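Local coordinates for putative fructosamine-3-kinase (Thermobifida fusca YX, PDB 3F7W), which probably acts as a kinase of the fructosamine kinase family, transferring phosphate to sugar-derived adducts, though its own substrate is not established, at residues A[34-37]-A[38-42]; A[277-280]-A[281-285]. All blocks are in the same frame, centred on the assembly; numbering follows the deposited sequence.

Contact 1 comes first along the chain, at the turn between strands 29-36 and 41-46 of the five-stranded antiparallel sheet; contact 2 lies close to the C-terminus, in helix 275-286, where residues 277-280 and 281-285 are successive turns. Their centres are 46 Å apart, their nearest atoms about 34 Å, and they fall on opposite sides of the chain's centre. They share no strand or helix. The arrangement is consistent with the two-lobed plan of protein-kinase-like folds: the hairpin belongs to the sheet-containing N-terminal lobe, the helix to the helical C-terminal lobe, and each contact is short-range order within its own lobe.

Contact 1: A[34-37]-A[38-42]; sequences VELA and DGTPL. With EDO (1,2-ethanediol), chain E.
Val34 and Leu42 form the hydrogen-bonded antiparallel pair that opens this hairpin end, with Val34 N giving Leu42 O a nearly straight bond of 2.8 Å and Leu42 N answering to Val34 O. Nearer the turn, Leu36 N donates to Thr40 O at 2.8 Å. Gly39 N meets Leu36 O at 2.9 Å from above its carbonyl plane, closing a type I turn with a G1 bulge, the 3:5 hairpin. Gly39 takes the bulge position with phi 95°, a backbone shape in which any side chain would collide with the carbonyl oxygen of Asp38.

Among the side chains, Leu36 CD2 packs on Leu42 CD1 at 3.8 Å, while the Leu36 side chain lies alongside that of Thr40. Val17 and helix 3-13 cover this apolar side, a suitable place for branched aliphatic residues. Asp38 OD1 takes two donors: Thr40 N, at 2.9 Å and from above the carboxylate plane, closes an Asx turn, and Thr40 OG1 arrives on the syn side. Thr40 turns OG1 beside its own backbone N (chi1 -56°), which lets hydroxyl and amide share that oxygen. The hydroxyl also accepts from O1 of a 1,2-ethanediol, probably from the crystallisation liquor.

Further out, Arg15 forms a salt bridge with Asp38 OD2. With its carboxylate gripped by three donor groups, Asp38 is likely to stay ionised and to hold the turn in shape.

Contact 2: A[277-280]-A[281-285]; sequences TLVD and TARAA
Residues 277-280 hand their carbonyl oxygens to the amides of residues 281-284 in regular alpha-helical fashion, from Thr281 N to Thr277 O at 2.8 Å through to Ala284 N to Asp280 O at 3.0 Å.

Thr281 adds a second bond to the first of these. With OG1 opposite the carbonyl carbon (chi1 -56°), the hydroxyl reaches back toward the preceding turn and donates to Thr277 O, 2.7 Å from OG1. The hydroxyl stands 37° out of the carbonyl plane and the amide N meets the same oxygen from the other face; the two donors of this one acceptor thus stay clear of each other. Thr277 projects beside it in much the same direction, with CG2 3.8 Å from Thr281 OG1. Thr281 also packs against Pro256, Leu260 and Leu263 of helix 251-270. Threonine suits this buried place because its hydroxyl is satisfied within the helix while its methyl can meet apolar neighbours. A valine here would probably keep much of that packing but leave Thr277 O without its second donor.

One turn apart on another side, Val279 and Arg283 run side by side. Val279 CG1 sits off-centre over one face of the guanidinium, 3.4 Å from Arg283 NH1. The extended arginine chain carries its charge outward, while Leu170 of helix 165-176 touches both residues. Asp280 OD1 remains 4.4 Å from Arg283 NH1, too far for a salt bridge.

The chemistry therefore divides by side: toward helix 251-270, a buried threonine whose hydroxyl is satisfied by a backbone carbonyl, and beside helix 165-176, a methyl under a flat cation, where any attraction from Asp280 is probably modest.

Contact 1: A[34-37]-A[38-42]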
ATOM      1  N   VAL A  34      10.495  19.544   4.612  1.00 29.07           N
ATOM      2  CA  VAL A  34      10.847  20.353   5.791  1.00 27.55           C
ATOM      3  C   VAL A  34      12.294  20.058   6.148  1.00 30.45           C
ATOM      4  O   VAL A  34      12.670  18.888   6.309  1.00 31.53           O
ATOM      5  CB  VAL A  34       9.924  20.028   7.004  1.00 28.94           C
ATOM      6  CG1 VAL A  34      10.389  20.804   8.243  1.00 27.09           C
ATOM      7  CG2 VAL A  34       8.473  20.370   6.658  1.00 25.97           C
ATOM      8  N   GLU A  35      13.091  21.110   6.300  1.00 30.07           N
ATOM      9  CA  GLU A  35      14.505  20.957   6.588  1.00 31.41           C
ATOM     10  C   GLU A  35      14.800  21.405   8.003  1.00 30.49           C
ATOM     11  O   GLU A  35      14.414  22.503   8.430  1.00 31.35           O
ATOM     12  CB  GLU A  35      15.343  21.752   5.590  1.00 32.20           C
ATOM     13  CG  GLU A  35      16.829  21.405   5.632  1.00 34.37           C
ATOM     14  CD  GLU A  35      17.636  22.105   4.540  1.00 39.49           C
ATOM     15  OE1 GLU A  35      17.305  21.923   3.353  1.00 44.30           O
ATOM     16  OE2 GLU A  35      18.602  22.833   4.876  1.00 42.23           O
ATOM     17  N   LEU A  36      15.479  20.541   8.743  1.00 28.81           N
ATOM     18  CA  LEU A  36      15.864  20.834  10.120  1.00 28.64           C
ATOM     19  C   LEU A  36      17.117  21.690  10.130  1.00 31.44           C
ATOM     20  O   LEU A  36      17.773  21.842   9.096  1.00 29.47           O
ATOM     21  CB  LEU A  36      16.136  19.530  10.884  1.00 28.79           C
ATOM     22  CG  LEU A  36      14.971  18.531  10.916  1.00 27.39           C
ATOM     23  CD1 LEU A  36      15.344  17.341  11.822  1.00 26.21           C
ATOM     24  CD2 LEU A  36      13.681  19.186  11.400  1.00 23.47           C
ATOM     25  N   ALA A  37      17.474  22.185  11.314  1.00 32.06           N
ATOM     26  CA  ALA A  37      18.615  23.100  11.472  1.00 31.80           C
ATOM     27  C   ALA A  37      19.932  22.516  10.989  1.00 32.49           C
ATOM     28  O   ALA A  37      20.770  23.257  10.506  1.00 33.25           O
ATOM     29  CB  ALA A  37      18.744  23.570  12.915  1.00 31.62           C
ATOM     30  N   ASP A  38      20.125  21.206  11.125  1.00 30.55           N
ATOM     31  CA  ASP A  38      21.359  20.554  10.671  1.00 32.03           C
ATOM     32  C   ASP A  38      21.341  20.121   9.214  1.00 30.74           C
ATOM     33  O   ASP A  38      22.240  19.403   8.781  1.00 31.81           O
ATOM     34  CB  ASP A  38      21.720  19.362  11.575  1.00 32.96           C
ATOM     35  CG  ASP A  38      20.875  18.112  11.306  1.00 37.49           C
ATOM     36  OD1 ASP A  38      19.828  18.176  10.604  1.00 35.75           O
ATOM     37  OD2 ASP A  38      21.279  17.044  11.823  1.00 39.58           O
ATOM     38  N   GLY A  39      20.303  20.515   8.463  1.00 30.79           N
ATOM     39  CA  GLY A  39      20.180  20.118   7.066  1.00 29.52           C
ATOM     40  C   GLY A  39      19.334  18.884   6.829  1.00 29.86           C
ATOM     41  O   GLY A  39      19.019  18.577   5.684  1.00 31.45           O
ATOM     42  N   THR A  40      18.963  18.151   7.887  1.00 31.58           N
ATOM     43  CA  THR A  40      18.188  16.911   7.706  1.00 31.78           C
ATOM     44  C   THR A  40      16.842  17.214   7.041  1.00 29.92           C
ATOM     45  O   THR A  40      16.080  18.040   7.548  1.00 30.26           O
ATOM     46  CB  THR A  40      17.885  16.206   9.041  1.00 31.32           C
ATOM     47  OG1 THR A  40      19.098  15.946   9.741  1.00 32.66           O
ATOM     48  CG2 THR A  40      17.115  14.880   8.826  1.00 30.77           C
ATOM     49  N   PRO A  41      16.557  16.585   5.895  1.00 31.88           N
ATOM     50  CA  PRO A  41      15.266  16.812   5.279  1.00 31.04           C
ATOM     51  C   PRO A  41      14.230  15.773   5.729  1.00 29.01           C
ATOM     52  O   PRO A  41      14.564  14.606   5.940  1.00 31.77           O
ATOM     53  CB  PRO A  41      15.569  16.637   3.798  1.00 29.78           C
ATOM     54  CG  PRO A  41      16.611  15.542   3.776  1.00 32.77           C
ATOM     55  CD  PRO A  41      17.402  15.699   5.060  1.00 33.71           C
ATOM     56  N   LEU A  42      12.987  16.225   5.818  1.00 28.82           N
ATOM     57  CA  LEU A  42      11.848  15.437   6.210  1.00 27.09           C
ATOM     58  C   LEU A  42      10.745  15.601   5.183  1.00 26.70           C
ATOM     59  O   LEU A  42      10.534  16.701   4.661  1.00 30.00           O
ATOM     60  CB  LEU A  42      11.335  15.895   7.569  1.00 28.74           C
ATOM     61  CG  LEU A  42      12.261  15.837   8.781  1.00 28.68           C
ATOM     62  CD1 LEU A  42      11.473  16.374   9.998  1.00 29.08           C
ATOM     63  CD2 LEU A  42      12.780  14.389   8.988  1.00 25.74           C
TER
HETATM   64  C1  EDO E 291      18.756  12.656  11.257  1.00 51.89           C
HETATM   65  O1  EDO E 291      18.653  14.010  11.673  1.00 46.05           O
HETATM   66  C2  EDO E 291      18.738  11.681  12.428  1.00 48.55           C
HETATM   67  O2  EDO E 291      19.111  12.293  13.653  1.00 39.53           O
HETATM   68  O   HOH W   1      19.146  19.129   2.992  1.00 47.89           O

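Contact 2: A[277-280]-A[281-285]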
ATOM      1  N   THR A 277     -11.124  -2.887 -16.996  1.00 28.45           N
ATOM      2  CA  THR A 277      -9.975  -3.656 -16.474  1.00 29.54           C
ATOM      3  C   THR A 277     -10.442  -4.590 -15.342  1.00 27.05           C
ATOM      4  O   THR A 277     -10.051  -5.764 -15.264  1.00 25.57           O
ATOM      5  CB  THR A 277      -8.861  -2.753 -15.948  1.00 32.48           C
ATOM      6  OG1 THR A 277      -8.455  -1.843 -16.978  1.00 40.36           O
ATOM      7  CG2 THR A 277      -7.651  -3.599 -15.495  1.00 29.21           C
ATOM      8  N   LEU A 278     -11.279  -4.059 -14.464  1.00 26.63           N
ATOM      9  CA  LEU A 278     -11.867  -4.893 -13.409  1.00 25.67           C
ATOM     10  C   LEU A 278     -12.581  -6.102 -14.015  1.00 24.91           C
ATOM     11  O   LEU A 278     -12.355  -7.244 -13.598  1.00 23.74           O
ATOM     12  CB  LEU A 278     -12.829  -4.062 -12.550  1.00 24.58           C
ATOM     13  CG  LEU A 278     -13.593  -4.872 -11.499  1.00 25.69           C
ATOM     14  CD1 LEU A 278     -12.655  -5.538 -10.500  1.00 24.23           C
ATOM     15  CD2 LEU A 278     -14.630  -4.010 -10.824  1.00 30.60           C
ATOM     16  N   VAL A 279     -13.443  -5.861 -15.008  1.00 25.96           N
ATOM     17  CA  VAL A 279     -14.209  -6.942 -15.616  1.00 26.73           C
ATOM     18  C   VAL A 279     -13.282  -7.963 -16.254  1.00 25.47           C
ATOM     19  O   VAL A 279     -13.432  -9.161 -16.039  1.00 23.18           O
ATOM     20  CB  VAL A 279     -15.240  -6.431 -16.654  1.00 27.94           C
ATOM     21  CG1 VAL A 279     -15.885  -7.614 -17.425  1.00 30.96           C
ATOM     22  CG2 VAL A 279     -16.294  -5.571 -15.948  1.00 25.60           C
ATOM     23  N   ASP A 280     -12.311  -7.475 -17.017  1.00 25.44           N
ATOM     24  CA  ASP A 280     -11.384  -8.352 -17.730  1.00 27.47           C
ATOM     25  C   ASP A 280     -10.585  -9.206 -16.739  1.00 26.02           C
ATOM     26  O   ASP A 280     -10.313 -10.380 -16.991  1.00 23.59           O
ATOM     27  CB  ASP A 280     -10.423  -7.522 -18.573  1.00 27.08           C
ATOM     28  CG  ASP A 280     -11.096  -6.865 -19.786  1.00 37.81           C
ATOM     29  OD1 ASP A 280     -12.262  -7.194 -20.101  1.00 35.62           O
ATOM     30  OD2 ASP A 280     -10.448  -5.993 -20.405  1.00 38.82           O
ATOM     31  N   THR A 281     -10.194  -8.584 -15.622  1.00 26.18           N
ATOM     32  CA  THR A 281      -9.368  -9.258 -14.596  1.00 26.17           C
ATOM     33  C   THR A 281     -10.176 -10.343 -13.839  1.00 26.85           C
ATOM     34  O   THR A 281      -9.661 -11.429 -13.537  1.00 25.85           O
ATOM     35  CB  THR A 281      -8.724  -8.202 -13.646  1.00 26.46           C
ATOM     36  OG1 THR A 281      -7.966  -7.266 -14.426  1.00 28.37           O
ATOM     37  CG2 THR A 281      -7.798  -8.839 -12.604  1.00 24.17           C
ATOM     38  N   ALA A 282     -11.437 -10.032 -13.535  1.00 27.34           N
ATOM     39  CA  ALA A 282     -12.366 -10.987 -12.945  1.00 25.87           C
ATOM     40  C   ALA A 282     -12.541 -12.186 -13.872  1.00 26.03           C
ATOM     41  O   ALA A 282     -12.438 -13.331 -13.440  1.00 24.32           O
ATOM     42  CB  ALA A 282     -13.719 -10.320 -12.676  1.00 24.83           C
ATOM     43  N   ARG A 283     -12.799 -11.927 -15.155  1.00 23.95           N
ATOM     44  CA  ARG A 283     -12.878 -13.018 -16.130  1.00 27.01           C
ATOM     45  C   ARG A 283     -11.617 -13.881 -16.163  1.00 27.91           C
ATOM     46  O   ARG A 283     -11.696 -15.112 -16.209  1.00 27.25           O
ATOM     47  CB  ARG A 283     -13.163 -12.464 -17.522  1.00 26.49           C
ATOM     48  CG  ARG A 283     -14.594 -12.067 -17.665  1.00 31.15           C
ATOM     49  CD  ARG A 283     -14.859 -11.302 -18.920  1.00 35.50           C
ATOM     50  NE  ARG A 283     -16.299 -11.158 -19.066  1.00 42.77           N
ATOM     51  CZ  ARG A 283     -16.895 -10.194 -19.761  1.00 48.20           C
ATOM     52  NH1 ARG A 283     -16.182  -9.273 -20.412  1.00 53.41           N
ATOM     53  NH2 ARG A 283     -18.222 -10.158 -19.812  1.00 47.03           N
ATOM     54  N   ALA A 284     -10.465 -13.219 -16.138  1.00 26.08           N
ATOM     55  CA  ALA A 284      -9.177 -13.900 -16.141  1.00 27.61           C
ATOM     56  C   ALA A 284      -8.967 -14.752 -14.880  1.00 25.80           C
ATOM     57  O   ALA A 284      -8.505 -15.892 -14.964  1.00 27.00           O
ATOM     58  CB  ALA A 284      -8.033 -12.881 -16.320  1.00 25.46           C
ATOM     59  N   ALA A 285      -9.285 -14.191 -13.715  1.00 26.14           N
ATOM     60  CA  ALA A 285      -9.249 -14.942 -12.463  1.00 25.70           C
ATOM     61  C   ALA A 285     -10.112 -16.211 -12.544  1.00 28.08           C
ATOM     62  O   ALA A 285      -9.710 -17.294 -12.101  1.00 26.69           O
ATOM     63  CB  ALA A 285      -9.707 -14.059 -11.294  1.00 26.90           C
TER